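PDB 6NKD: Lip_vut3, C2L from Metagenome, which probably hydrolyses lipid esters as a GDSL-family (SGNH hydrolase) lipase with a serine nucleophile, lysophospholipids being likely substrates. Local coordinates for residues Ser151-Asn154 and Arg155-Gln159; Phe100-Ala103 and Ser104-Gln108; Lys176-Glu179 and Lys180-Ser184; Val188-Ser192 and Arg193-Ala197; Ser54-Leu57 and Ala58-Asn61. All coordinates share one frame; numbering follows the deposited sequence.

Contact 1: Ser151-Asn154 and Arg155-Gln159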
loop_
_atom_site.group_PDB
_atom_site.type_symbol
_atom_site.label_atom_id
_atom_site.label_comp_id
_atom_site.label_asym_id
_atom_site.label_seq_id
_atom_site.Cartn_x
_atom_site.Cartn_y
_atom_site.Cartn_z
ATOM N N SER A 151 26.596 -18.250 3.870
ATOM C CA SER A 151 27.560 -18.929 3.011
ATOM C C SER A 151 27.341 -20.437 3.021
ATOM O O SER A 151 27.471 -21.096 1.983
ATOM C CB SER A 151 28.986 -18.595 3.447
ATOM O OG SER A 151 29.233 -17.201 3.374
ATOM N N GLY A 152 27.006 -20.999 4.185
ATOM C CA GLY A 152 26.761 -22.429 4.256
ATOM C C GLY A 152 25.510 -22.839 3.503
ATOM O O GLY A 152 25.479 -23.888 2.854
ATOM N N PHE A 153 24.462 -22.017 3.578
ATOM C CA PHE A 153 23.247 -22.306 2.827
ATOM C C PHE A 153 23.483 -22.207 1.326
ATOM O O PHE A 153 22.837 -22.919 0.550
ATOM C CB PHE A 153 22.127 -21.357 3.257
ATOM C CG PHE A 153 20.899 -21.434 2.394
ATOM C CD1 PHE A 153 19.956 -22.428 2.591
ATOM C CD2 PHE A 153 20.686 -20.506 1.387
ATOM C CE1 PHE A 153 18.825 -22.499 1.799
ATOM C CE2 PHE A 153 19.559 -20.572 0.589
ATOM C CZ PHE A 153 18.627 -21.569 0.796
ATOM N N ASN A 154 24.409 -21.345 0.900
ATOM C CA ASN A 154 24.629 -21.134 -0.526
ATOM C C ASN A 154 25.451 -22.257 -1.146
ATOM O O ASN A 154 25.187 -22.661 -2.285
ATOM C CB ASN A 154 25.302 -19.780 -0.759
ATOM C CG ASN A 154 24.338 -18.618 -0.606
ATOM O OD1 ASN A 154 23.162 -18.806 -0.289
ATOM N ND2 ASN A 154 24.833 -17.406 -0.830
ATOM N N ARG A 155 26.451 -22.775 -0.427
ATOM C CA ARG A 155 27.221 -23.890 -0.967
ATOM C C ARG A 155 26.393 -25.169 -0.998
ATOM O O ARG A 155 26.560 -25.991 -1.906
ATOM C CB ARG A 155 28.509 -24.094 -0.165
ATOM C CG ARG A 155 28.310 -24.461 1.298
ATOM C CD ARG A 155 29.644 -24.692 1.998
ATOM N NE ARG A 155 29.471 -25.012 3.414
ATOM C CZ ARG A 155 29.408 -26.248 3.900
ATOM N NH1 ARG A 155 29.509 -27.292 3.087
ATOM N NH2 ARG A 155 29.248 -26.443 5.202
ATOM N N HIS A 156 25.494 -25.350 -0.028
ATOM C CA HIS A 156 24.558 -26.465 -0.079
ATOM C C HIS A 156 23.481 -26.254 -1.132
ATOM O O HIS A 156 22.903 -27.233 -1.618
ATOM C CB HIS A 156 23.914 -26.676 1.294
ATOM C CG HIS A 156 24.860 -27.187 2.337
ATOM N ND1 HIS A 156 24.698 -26.924 3.681
ATOM C CD2 HIS A 156 25.973 -27.954 2.237
ATOM C CE1 HIS A 156 25.673 -27.501 4.362
ATOM N NE2 HIS A 156 26.459 -28.133 3.509
ATOM N N LEU A 157 23.202 -25.002 -1.497
ATOM C CA LEU A 157 22.213 -24.728 -2.533
ATOM C C LEU A 157 22.775 -24.965 -3.927
ATOM O O LEU A 157 22.021 -25.313 -4.842
ATOM C CB LEU A 157 21.703 -23.290 -2.405
ATOM C CG LEU A 157 20.507 -22.895 -3.270
ATOM C CD1 LEU A 157 19.255 -23.645 -2.838
ATOM C CD2 LEU A 157 20.274 -21.392 -3.227
ATOM N N LYS A 158 24.087 -24.792 -4.105
ATOM C CA LYS A 158 24.711 -25.027 -5.400
ATOM C C LYS A 158 24.685 -26.496 -5.801
ATOM O O LYS A 158 24.936 -26.806 -6.971
ATOM C CB LYS A 158 26.153 -24.512 -5.388
ATOM C CG LYS A 158 26.731 -24.231 -6.770
ATOM C CD LYS A 158 28.207 -23.873 -6.698
ATOM C CE LYS A 158 28.795 -23.671 -8.088
ATOM N NZ LYS A 158 30.274 -23.487 -8.048
ATOM N N GLN A 159 24.384 -27.401 -4.864
ATOM C CA GLN A 159 24.259 -28.814 -5.208
ATOM C C GLN A 159 23.123 -29.050 -6.193
ATOM O O GLN A 159 23.153 -30.024 -6.955
ATOM C CB GLN A 159 24.035 -29.642 -3.941
ATOM C CG GLN A 159 25.101 -29.466 -2.870
ATOM C CD GLN A 159 26.318 -30.339 -3.103
ATOM O OE1 GLN A 159 27.433 -29.841 -3.255
ATOM N NE2 GLN A 159 26.111 -31.651 -3.122
#

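Contact 2: Phe100-Ala103 and Ser104-Gln108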
loop_
_atom_site.group_PDB
_atom_site.type_symbol
_atom_site.label_atom_id
_atom_site.label_comp_id
_atom_site.label_asym_id
_atom_site.label_seq_id
_atom_site.Cartn_x
_atom_site.Cartn_y
_atom_site.Cartn_z
ATOM N N PHE A 100 19.487 -21.915 12.838
ATOM C CA PHE A 100 19.413 -21.579 11.422
ATOM C C PHE A 100 19.746 -22.777 10.545
ATOM O O PHE A 100 19.162 -22.936 9.468
ATOM C CB PHE A 100 20.346 -20.412 11.094
ATOM C CG PHE A 100 20.353 -20.028 9.635
ATOM C CD1 PHE A 100 19.380 -19.186 9.119
ATOM C CD2 PHE A 100 21.331 -20.513 8.779
ATOM C CE1 PHE A 100 19.382 -18.835 7.779
ATOM C CE2 PHE A 100 21.339 -20.163 7.438
ATOM C CZ PHE A 100 20.363 -19.324 6.938
ATOM N N LEU A 101 20.680 -23.623 10.985
ATOM C CA LEU A 101 21.039 -24.796 10.194
ATOM C C LEU A 101 19.841 -25.718 10.008
ATOM O O LEU A 101 19.683 -26.339 8.950
ATOM C CB LEU A 101 22.199 -25.544 10.851
ATOM C CG LEU A 101 23.498 -24.764 11.067
ATOM C CD1 LEU A 101 24.648 -25.719 11.355
ATOM C CD2 LEU A 101 23.821 -23.874 9.875
ATOM N N GLU A 102 18.979 -25.814 11.023
ATOM C CA GLU A 102 17.749 -26.583 10.873
ATOM C C GLU A 102 16.781 -25.886 9.924
ATOM O O GLU A 102 16.137 -26.538 9.094
ATOM C CB GLU A 102 17.096 -26.805 12.237
ATOM C CG GLU A 102 15.925 -27.777 12.213
ATOM C CD GLU A 102 16.367 -29.223 12.088
ATOM O OE1 GLU A 102 16.583 -29.873 13.133
ATOM O OE2 GLU A 102 16.508 -29.709 10.945
ATOM N N ALA A 103 16.668 -24.559 10.030
ATOM C CA ALA A 103 15.797 -23.816 9.124
ATOM C C ALA A 103 16.365 -23.790 7.712
ATOM O O ALA A 103 15.619 -23.917 6.733
ATOM C CB ALA A 103 15.584 -22.396 9.647
ATOM N N SER A 104 17.683 -23.619 7.586
ATOM C CA SER A 104 18.324 -23.691 6.277
ATOM C C SER A 104 18.180 -25.077 5.662
ATOM O O SER A 104 18.093 -25.206 4.434
ATOM C CB SER A 104 19.800 -23.308 6.397
ATOM O OG SER A 104 20.549 -23.770 5.288
ATOM N N SER A 105 18.149 -26.121 6.493
ATOM C CA SER A 105 17.941 -27.469 5.976
ATOM C C SER A 105 16.533 -27.647 5.422
ATOM O O SER A 105 16.329 -28.445 4.500
ATOM C CB SER A 105 18.214 -28.499 7.072
ATOM O OG SER A 105 18.007 -29.819 6.598
ATOM N N HIS A 106 15.555 -26.919 5.966
ATOM C CA HIS A 106 14.191 -27.024 5.459
ATOM C C HIS A 106 14.045 -26.328 4.113
ATOM O O HIS A 106 13.309 -26.802 3.239
ATOM C CB HIS A 106 13.205 -26.443 6.472
ATOM C CG HIS A 106 13.057 -27.268 7.712
ATOM N ND1 HIS A 106 12.288 -26.870 8.784
ATOM C CD2 HIS A 106 13.576 -28.473 8.049
ATOM C CE1 HIS A 106 12.342 -27.791 9.729
ATOM N NE2 HIS A 106 13.117 -28.775 9.307
ATOM N N CYS A 107 14.739 -25.203 3.927
ATOM C CA CYS A 107 14.676 -24.494 2.652
ATOM C C CYS A 107 15.305 -25.320 1.536
ATOM O O CYS A 107 14.730 -25.456 0.450
ATOM C CB CYS A 107 15.371 -23.138 2.769
ATOM S SG CYS A 107 14.580 -21.952 3.876
ATOM N N GLN A 108 16.494 -25.875 1.787
ATOM C CA GLN A 108 17.152 -26.701 0.779
ATOM C C GLN A 108 16.310 -27.920 0.424
ATOM O O GLN A 108 16.355 -28.398 -0.716
ATOM C CB GLN A 108 18.535 -27.125 1.276
ATOM C CG GLN A 108 19.602 -27.201 0.194
ATOM C CD GLN A 108 19.758 -28.593 -0.386
ATOM O OE1 GLN A 108 20.788 -29.241 -0.203
ATOM N NE2 GLN A 108 18.736 -29.059 -1.094
#

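Contact 3: Lys176-Glu179 and Lys180-Ser184. With EDO (1,2-ethanediol), chain E.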
loop_
_atom_site.group_PDB
_atom_site.type_symbol
_atom_site.label_atom_id
_atom_site.label_comp_id
_atom_site.label_asym_id
_atom_site.label_seq_id
_atom_site.Cartn_x
_atom_site.Cartn_y
_atom_site.Cartn_z
ATOM N N LYS A 176 27.868 -8.382 -2.122
ATOM C CA LYS A 176 28.976 -8.299 -1.178
ATOM C C LYS A 176 29.829 -7.071 -1.472
ATOM O O LYS A 176 30.327 -6.902 -2.590
ATOM C CB LYS A 176 29.828 -9.564 -1.228
ATOM C CG LYS A 176 30.838 -9.648 -0.086
ATOM C CD LYS A 176 31.576 -10.975 -0.075
ATOM C CE LYS A 176 32.430 -11.119 1.176
ATOM N NZ LYS A 176 33.170 -12.412 1.201
ATOM N N GLY A 177 29.996 -6.215 -0.463
ATOM C CA GLY A 177 30.769 -5.002 -0.597
ATOM C C GLY A 177 29.981 -3.781 -1.014
ATOM O O GLY A 177 30.497 -2.662 -0.893
ATOM N N ARG A 178 28.750 -3.954 -1.495
ATOM C CA ARG A 178 27.922 -2.849 -1.965
ATOM C C ARG A 178 26.569 -2.823 -1.259
ATOM O O ARG A 178 25.568 -2.392 -1.834
ATOM C CB ARG A 178 27.737 -2.926 -3.479
ATOM C CG ARG A 178 29.046 -2.979 -4.250
ATOM C CD ARG A 178 28.819 -3.217 -5.732
ATOM N NE ARG A 178 30.080 -3.407 -6.444
ATOM C CZ ARG A 178 30.780 -2.422 -6.996
ATOM N NH1 ARG A 178 30.342 -1.173 -6.923
ATOM N NH2 ARG A 178 31.918 -2.686 -7.624
ATOM N N GLU A 179 26.531 -3.280 -0.004
ATOM C CA GLU A 179 25.283 -3.306 0.748
ATOM C C GLU A 179 24.759 -1.910 1.053
ATOM O O GLU A 179 23.568 -1.757 1.339
ATOM C CB GLU A 179 25.465 -4.085 2.055
ATOM C CG GLU A 179 25.882 -5.538 1.879
ATOM C CD GLU A 179 27.384 -5.710 1.720
ATOM O OE1 GLU A 179 28.117 -4.701 1.802
ATOM O OE2 GLU A 179 27.830 -6.860 1.515
ATOM N N LYS A 180 25.620 -0.891 0.997
ATOM C CA LYS A 180 25.172 0.467 1.281
ATOM C C LYS A 180 24.283 1.004 0.166
ATOM O O LYS A 180 23.286 1.684 0.434
ATOM C CB LYS A 180 26.377 1.380 1.491
ATOM C CG LYS A 180 26.021 2.803 1.885
ATOM C CD LYS A 180 27.274 3.645 2.052
ATOM C CE LYS A 180 26.949 5.031 2.580
ATOM N NZ LYS A 180 26.081 5.788 1.640
ATOM N N GLU A 181 24.621 0.708 -1.090
ATOM C CA GLU A 181 23.876 1.230 -2.228
ATOM C C GLU A 181 22.903 0.231 -2.836
ATOM O O GLU A 181 21.976 0.647 -3.540
ATOM C CB GLU A 181 24.837 1.712 -3.322
ATOM C CG GLU A 181 26.171 0.985 -3.365
ATOM C CD GLU A 181 27.195 1.592 -2.423
ATOM O OE1 GLU A 181 28.080 0.850 -1.948
ATOM O OE2 GLU A 181 27.110 2.810 -2.153
ATOM N N TYR A 182 23.081 -1.065 -2.588
ATOM C CA TYR A 182 22.210 -2.076 -3.170
ATOM C C TYR A 182 21.069 -2.488 -2.248
ATOM O O TYR A 182 20.202 -3.261 -2.669
ATOM C CB TYR A 182 23.025 -3.312 -3.571
ATOM C CG TYR A 182 23.846 -3.129 -4.833
ATOM C CD1 TYR A 182 23.834 -1.926 -5.531
ATOM C CD2 TYR A 182 24.624 -4.167 -5.332
ATOM C CE1 TYR A 182 24.580 -1.760 -6.684
ATOM C CE2 TYR A 182 25.371 -4.011 -6.485
ATOM C CZ TYR A 182 25.345 -2.807 -7.157
ATOM O OH TYR A 182 26.090 -2.650 -8.304
ATOM N N LEU A 183 21.041 -1.995 -1.013
ATOM C CA LEU A 183 19.952 -2.257 -0.086
ATOM C C LEU A 183 19.105 -1.004 0.093
ATOM O O LEU A 183 19.591 0.121 -0.057
ATOM C CB LEU A 183 20.480 -2.728 1.272
ATOM C CG LEU A 183 21.242 -4.055 1.279
ATOM C CD1 LEU A 183 21.635 -4.435 2.700
ATOM C CD2 LEU A 183 20.420 -5.158 0.632
ATOM N N SER A 184 17.834 -1.208 0.422
ATOM C CA SER A 184 16.877 -0.115 0.510
ATOM C C SER A 184 16.932 0.506 1.908
ATOM O O SER A 184 17.911 0.339 2.640
ATOM C CB SER A 184 15.477 -0.616 0.145
ATOM O OG SER A 184 15.027 -1.586 1.073
HETATM C C1 EDO E . 25.540 0.938 -9.255
HETATM O O1 EDO E . 25.753 -0.243 -10.037
HETATM C C2 EDO E . 26.801 1.256 -8.460
HETATM O O2 EDO E . 26.569 2.401 -7.630
#

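Contact 4: Val188-Ser192 and Arg193-Ala197. With SO4 (sulfate ion), chain C.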
loop_
_atom_site.group_PDB
_atom_site.type_symbol
_atom_site.label_atom_id
_atom_site.label_comp_id
_atom_site.label_asym_id
_atom_site.label_seq_id
_atom_site.Cartn_x
_atom_site.Cartn_y
_atom_site.Cartn_z
ATOM N N VAL A 188 17.475 -4.405 4.631
ATOM C CA VAL A 188 17.356 -5.840 4.388
ATOM C C VAL A 188 16.824 -6.087 2.982
ATOM O O VAL A 188 17.189 -7.075 2.334
ATOM C CB VAL A 188 16.465 -6.524 5.445
ATOM C CG1 VAL A 188 17.063 -6.367 6.835
ATOM C CG2 VAL A 188 15.061 -5.958 5.409
ATOM N N HIS A 189 15.950 -5.183 2.490
ATOM C CA HIS A 189 15.443 -5.396 1.145
ATOM C C HIS A 189 16.249 -4.587 0.135
ATOM O O HIS A 189 16.776 -3.520 0.464
ATOM C CB HIS A 189 13.962 -5.012 1.053
ATOM C CG HIS A 189 13.044 -6.018 1.671
ATOM N ND1 HIS A 189 12.519 -5.873 2.937
ATOM C CD2 HIS A 189 12.570 -7.197 1.202
ATOM C CE1 HIS A 189 11.755 -6.913 3.218
ATOM N NE2 HIS A 189 11.769 -7.732 2.181
ATOM N N PRO A 190 16.371 -5.075 -1.097
ATOM C CA PRO A 190 17.212 -4.386 -2.080
ATOM C C PRO A 190 16.610 -3.060 -2.515
ATOM O O PRO A 190 15.418 -2.792 -2.349
ATOM C CB PRO A 190 17.271 -5.369 -3.257
ATOM C CG PRO A 190 16.791 -6.677 -2.712
ATOM C CD PRO A 190 15.820 -6.328 -1.633
ATOM N N SER A 191 17.471 -2.225 -3.081
ATOM C CA SER A 191 17.073 -0.982 -3.716
ATOM C C SER A 191 16.904 -1.217 -5.216
ATOM O O SER A 191 17.093 -2.328 -5.721
ATOM C CB SER A 191 18.107 0.108 -3.439
ATOM O OG SER A 191 19.382 -0.284 -3.921
ATOM N N SER A 192 16.541 -0.154 -5.937
ATOM C CA SER A 192 16.463 -0.251 -7.391
ATOM C C SER A 192 17.826 -0.574 -7.992
ATOM O O SER A 192 17.917 -1.307 -8.984
ATOM C CB SER A 192 15.907 1.045 -7.976
ATOM O OG SER A 192 14.533 1.189 -7.661
ATOM N N ARG A 193 18.897 -0.036 -7.403
ATOM C CA ARG A 193 20.242 -0.426 -7.817
ATOM C C ARG A 193 20.472 -1.913 -7.580
ATOM O O ARG A 193 21.005 -2.618 -8.446
ATOM C CB ARG A 193 21.288 0.398 -7.066
ATOM C CG ARG A 193 21.371 1.855 -7.472
ATOM C CD ARG A 193 22.513 2.536 -6.739
ATOM N NE ARG A 193 22.720 3.907 -7.193
ATOM C CZ ARG A 193 22.156 4.969 -6.632
ATOM N NH1 ARG A 193 21.348 4.817 -5.591
ATOM N NH2 ARG A 193 22.399 6.182 -7.108
ATOM N N GLY A 194 20.074 -2.409 -6.406
ATOM C CA GLY A 194 20.266 -3.819 -6.105
ATOM C C GLY A 194 19.443 -4.724 -7.003
ATOM O O GLY A 194 19.920 -5.768 -7.453
ATOM N N TYR A 195 18.196 -4.336 -7.273
ATOM C CA TYR A 195 17.374 -5.118 -8.190
ATOM C C TYR A 195 17.927 -5.064 -9.607
ATOM O O TYR A 195 17.876 -6.059 -10.339
ATOM C CB TYR A 195 15.929 -4.625 -8.160
ATOM C CG TYR A 195 15.147 -5.107 -6.961
ATOM C CD1 TYR A 195 14.930 -6.462 -6.752
ATOM C CD2 TYR A 195 14.611 -4.209 -6.049
ATOM C CE1 TYR A 195 14.211 -6.910 -5.661
ATOM C CE2 TYR A 195 13.890 -4.646 -4.955
ATOM C CZ TYR A 195 13.693 -5.998 -4.766
ATOM O OH TYR A 195 12.975 -6.439 -3.679
ATOM N N GLU A 196 18.460 -3.909 -10.013
ATOM C CA GLU A 196 19.066 -3.816 -11.334
ATOM C C GLU A 196 20.279 -4.729 -11.439
ATOM O O GLU A 196 20.451 -5.432 -12.441
ATOM C CB GLU A 196 19.448 -2.367 -11.639
ATOM C CG GLU A 196 20.094 -2.175 -13.000
ATOM C CD GLU A 196 19.213 -2.654 -14.138
ATOM O OE1 GLU A 196 18.006 -2.331 -14.139
ATOM O OE2 GLU A 196 19.726 -3.362 -15.029
ATOM N N ALA A 197 21.121 -4.745 -10.403
ATOM C CA ALA A 197 22.287 -5.619 -10.413
ATOM C C ALA A 197 21.889 -7.088 -10.388
ATOM O O ALA A 197 22.581 -7.925 -10.979
ATOM C CB ALA A 197 23.198 -5.289 -9.230
HETATM S S SO4 C . 17.491 3.354 -5.189
HETATM O O1 SO4 C . 18.192 3.973 -4.066
HETATM O O2 SO4 C . 16.367 2.571 -4.688
HETATM O O3 SO4 C . 18.410 2.480 -5.915
HETATM O O4 SO4 C . 16.990 4.392 -6.085
#

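Contact 5: Ser54-Leu57 and Ala58-Asn61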
loop_
_atom_site.group_PDB
_atom_site.type_symbol
_atom_site.label_atom_id
_atom_site.label_comp_id
_atom_site.label_asym_id
_atom_site.label_seq_id
_atom_site.Cartn_x
_atom_site.Cartn_y
_atom_site.Cartn_z
ATOM N N SER A 54 8.142 -23.551 2.079
ATOM C CA SER A 54 7.170 -24.639 2.112
ATOM C C SER A 54 5.878 -24.242 1.409
ATOM O O SER A 54 5.275 -25.053 0.696
ATOM C CB SER A 54 6.892 -25.057 3.556
ATOM O OG SER A 54 6.289 -24.005 4.286
ATOM N N GLU A 55 5.440 -22.995 1.595
ATOM C CA GLU A 55 4.232 -22.529 0.924
ATOM C C GLU A 55 4.430 -22.472 -0.584
ATOM O O GLU A 55 3.547 -22.877 -1.348
ATOM C CB GLU A 55 3.832 -21.158 1.462
ATOM C CG GLU A 55 3.496 -21.150 2.941
ATOM C CD GLU A 55 3.647 -19.777 3.559
ATOM O OE1 GLU A 55 4.444 -18.977 3.027
ATOM O OE2 GLU A 55 2.972 -19.495 4.570
ATOM N N ILE A 56 5.588 -21.976 -1.030
ATOM C CA ILE A 56 5.878 -21.903 -2.459
ATOM C C ILE A 56 5.817 -23.289 -3.088
ATOM O O ILE A 56 5.365 -23.453 -4.228
ATOM C CB ILE A 56 7.245 -21.232 -2.687
ATOM C CG1 ILE A 56 7.258 -19.829 -2.073
ATOM C CG2 ILE A 56 7.577 -21.168 -4.169
ATOM C CD1 ILE A 56 8.585 -19.116 -2.201
ATOM N N LEU A 57 6.263 -24.309 -2.352
ATOM C CA LEU A 57 6.146 -25.679 -2.841
ATOM C C LEU A 57 4.688 -26.123 -2.887
ATOM O O LEU A 57 4.273 -26.815 -3.824
ATOM C CB LEU A 57 6.972 -26.617 -1.961
ATOM C CG LEU A 57 6.769 -28.124 -2.135
ATOM C CD1 LEU A 57 7.021 -28.547 -3.573
ATOM C CD2 LEU A 57 7.672 -28.890 -1.183
ATOM N N ALA A 58 3.895 -25.727 -1.890
ATOM C CA ALA A 58 2.484 -26.095 -1.871
ATOM C C ALA A 58 1.677 -25.359 -2.932
ATOM O O ALA A 58 0.573 -25.802 -3.268
ATOM C CB ALA A 58 1.891 -25.831 -0.487
HETATM N N MSE A 59 2.194 -24.256 -3.463
HETATM C CA MSE A 59 1.502 -23.518 -4.514
HETATM C C MSE A 59 1.478 -24.301 -5.817
HETATM O O MSE A 59 0.537 -24.189 -6.600
HETATM C CB MSE A 59 2.166 -22.164 -4.762
HETATM C CG MSE A 59 2.192 -21.228 -3.577
HETATM SE SE MSE A 59 2.995 -19.535 -4.093
HETATM C CE MSE A 59 4.253 -20.194 -5.429
ATOM N N LEU A 60 2.527 -25.094 -6.044
ATOM C CA LEU A 60 2.674 -25.799 -7.311
ATOM C C LEU A 60 1.564 -26.812 -7.560
ATOM O O LEU A 60 1.433 -27.292 -8.690
ATOM C CB LEU A 60 4.038 -26.491 -7.367
ATOM C CG LEU A 60 5.248 -25.557 -7.302
ATOM C CD1 LEU A 60 6.529 -26.310 -7.634
ATOM C CD2 LEU A 60 5.065 -24.365 -8.232
ATOM N N ASN A 61 0.767 -27.149 -6.546
ATOM C CA ASN A 61 -0.395 -28.001 -6.751
ATOM C C ASN A 61 -1.650 -27.210 -7.092
ATOM O O ASN A 61 -2.665 -27.815 -7.453
ATOM C CB ASN A 61 -0.653 -28.862 -5.510
ATOM C CG ASN A 61 -0.990 -30.300 -5.862
ATOM O OD1 ASN A 61 -0.558 -30.814 -6.894
ATOM N ND2 ASN A 61 -1.766 -30.955 -5.006
#

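Contact 1: Ser151-Asn154 and Arg155-Gln159
Phe153 and Leu157, one turn apart on helix 144-157, supply the apolar part of this local contact. Ring atom CE2 of Phe153 meets methyl CD2 of Leu157 at 4.0 Å, the two side chains passing at a slant. Both carry CG anti to the backbone N (chi1 171° and -171°), which leans them out over the same flank of the helix.

Main-chain bonds run alongside. Arg155 N reaches Ser151 O at 3.1 Å, His156 N reaches Gly152 O at 3.2 Å, and Lys158 N reaches Asn154 O at 3.0 Å. Leu157 N has two weak bonds, to Phe153 O and to Asn154 O.

Among the polar side chains, Arg155 and His156 lie on the exposed side. Arg155 CG is 3.3 Å from Gly152 O, and the extended chain carries NE past Gly152 CA at 3.8 Å. Asn154 turns away from them into the fold, its ND2 bonded to Leu136 O.

The helix is the crossover of a beta-alpha-beta unit between strands 130-134 and 166-169. Phe153 and Leu157 both rest on Tyr111 of helix 98-122, whereas Ser151 and Asn154 touch Tyr172 of helix 171-175.

Contact 2: Phe100-Ala103 and Ser104-Gln108
Ser104 sits one helical turn beyond Phe100 and presents its CB to the phenyl ring, 4.1 Å from the ring centroid: an off-centre CH-pi contact, with CB nearest to Phe100 CE2. The phenylalanine gets there because CG stands anti to its own backbone N (chi1 178°), laying the ring along helix 98-122 toward Ser104. The same ring also stacks with Trp149, and Ser104 itself touches Phe153, both of helix 144-157.

Ala103 contributes mainly its carbonyl. The oxygen accepts Cys107 N at 3.2 Å (153° at the hydrogen) and a weaker bond from His106 N. Cys107 SG, which closes the disulfide with Cys80, lies 3.6 Å from that same Ala103 O.

Glu102 works on the exposed side. Its carbonyl O takes His106 N at 3.2 Å and also lies over one face of the imidazole, 3.3 Å above the plane and toward the rim. Bent at chi2, the Glu102 side chain crosses that of His106 at a slant, carboxylate and ring planes 27° apart, but OE2 stays 3.9 Å from His106 NE2; OE1 holds a weak bond to His98 NE2.

The helix is thus two-sided, aromatic and covalent inward, ionisable outward. Between Glu102 and His106 there is proximity without a direct bond, so the carboxylate would at most favour a protonated imidazole through the field.

Contact 3: Lys176-Glu179 and Lys180-Ser184
Arg178 and Tyr182 both set CG anti to their own carbonyl carbon (chi1 -55° and -75°), and the two side chains therefore run out side by side in the same direction. The arginine stays extended from CG to NE, so its aliphatic part travels over one face of the phenol ring. CB stands over that face, 4.0 Å from the ring centroid, in a CH-pi contact; further along, Arg178 CD lies 3.6 Å from Tyr182 CE2. The guanidinium plane is turned 27° from that of the ring.

Underneath is a single, weakly bonded helical turn, 179-182, in the connection between helix 171-175 and the loop carrying the putative catalytic Asp186 and His189. Tyr182 N meets Arg178 O at 2.9 Å, while Glu181 N makes a weak bond to the same oxygen. Leu183 closes the turn with a weak bond from its N to Glu179 O, and its CD1 packs at 3.9 Å on Glu179 CB. Bent at chi2, Glu179 brings OE2 back to Gly177 N, 3.0 Å away.

Tyr182 also lies on Arg193 and Ala197 of helix 192-204. With the ring cut back to an alanine, the Arg178 chain is likely to lose the face it lies on, and a gap would probably open against that helix. Tyr182 OH shares a hydrogen bond of 3.0 Å with O1 of an ethanediol, probably picked up from the crystallisation liquor.

Contact 4: Val188-Ser192 and Arg193-Ala197
Pro190, Ser191 and Ser192 lead the chain into helix 192-204 and meet its first turn, an N-capped helix start directly after the Asp-x-x-His element of an SGNH hydrolase. His189, just upstream, is bonded through ND1 to Asp186 OD2 and through NE2 to Ser11 OG, consistent with a catalytic triad; it also packs on Glu55 of a neighbouring subunit.

Pro190 comes next and crosses Tyr195 at a slant. Its CB sits over the ring centre, 3.9 Å from the centroid and 11° off the normal, a CH-pi contact, while CD reaches Tyr195 OH at 3.5 Å. Gly194, lacking a side chain, lets the proline lie close to the helix. The hydroxyl beyond the ring bonds Val16 O; an alanine here in place of Tyr195 would probably deprive Pro190 of the ring face it packs on and leave the Val16 carbonyl without this donor.

Ser191 is the N-cap. With chi1 at 59°, its OG points to the helix start and accepts Gly194 N in a weak bond of 3.3 Å, while donating to Glu181 O. Its carbonyl takes Tyr195 N at 2.8 Å, in a nearly straight bond (165°).

Ser192 begins the helix proper: its O accepts Glu196 N at 2.9 Å, and Glu196 goes on to salt bridges with Lys32 and Arg28. The N-terminal amides, where the helix dipole would favour an anion, hold a sulfate, probably from the crystallisation liquor: Ser192 N bonds its O2 and Arg193 N its O3, each at 3.0 Å.

Contact 5: Ser54-Leu57 and Ala58-Asn61
Ile56 and Met59, a selenomethionine in this model, lie side by side near the C-terminal end of helix 53-59, a short helix that follows the loop of Gly50 in this SGNH-hydrolase fold. Their apolar contact is methyl to methyl: CG2 of Ile56 and CE of Met59 are 3.7 Å apart. A chi3 of -32° folds CE back toward the isoleucine, and SE passes Ile56 CA at 4.1 Å. Around them, Met59 packs on Phe100 of a second subunit and Phe21 of a third, while Leu57 and Leu60 rest on Met114 of helix 98-122.

Hydrogen bonding slackens along the stretch. Ala58 N holds Ser54 O at 3.0 Å. Met59 N then splits between Glu55 O at 2.9 Å and Ile56 O at 3.4 Å, both weak, and Leu60 N has a weak bond to Leu57 O.

The polar ends are taken up at the subunit boundary and the helix start. Ser54 OG bonds Glu102 OE2 of the second subunit. Glu55 OE1 accepts Glu52 N, and its OE2 comes close to Glu102 OE1 of that subunit, a pairing of like charges that would probably favour a proton on one of them. Leu60 folds back, its CG 3.7 Å from Ile56 O.

Overall arrangement
Contacts 3 and 4 are neighbours, their centres about 8 Å apart, and Ser184 CB meets Pro190 O at 3.3 Å. Contact 4 holds His189, and the Leu183 side chain of contact 3 comes within about 6 Å of those of Asp186 and His189. The side chain of Tyr195 comes within about 6 Å of that of Ser11. Contacts 1 and 2 meet where Phe153 CE1 lies 3.6 Å from Cys107 CB, joining helix 144-157 to helix 98-122; the Cys107 side chain is about 9 Å from that of Asn82, a probable substrate-binding residue. Contact 5, about 17 Å centre to centre from contact 2, lies across the chain's centre from contacts 3 and 4. Both contact 4 and contact 5 touch the second subunit.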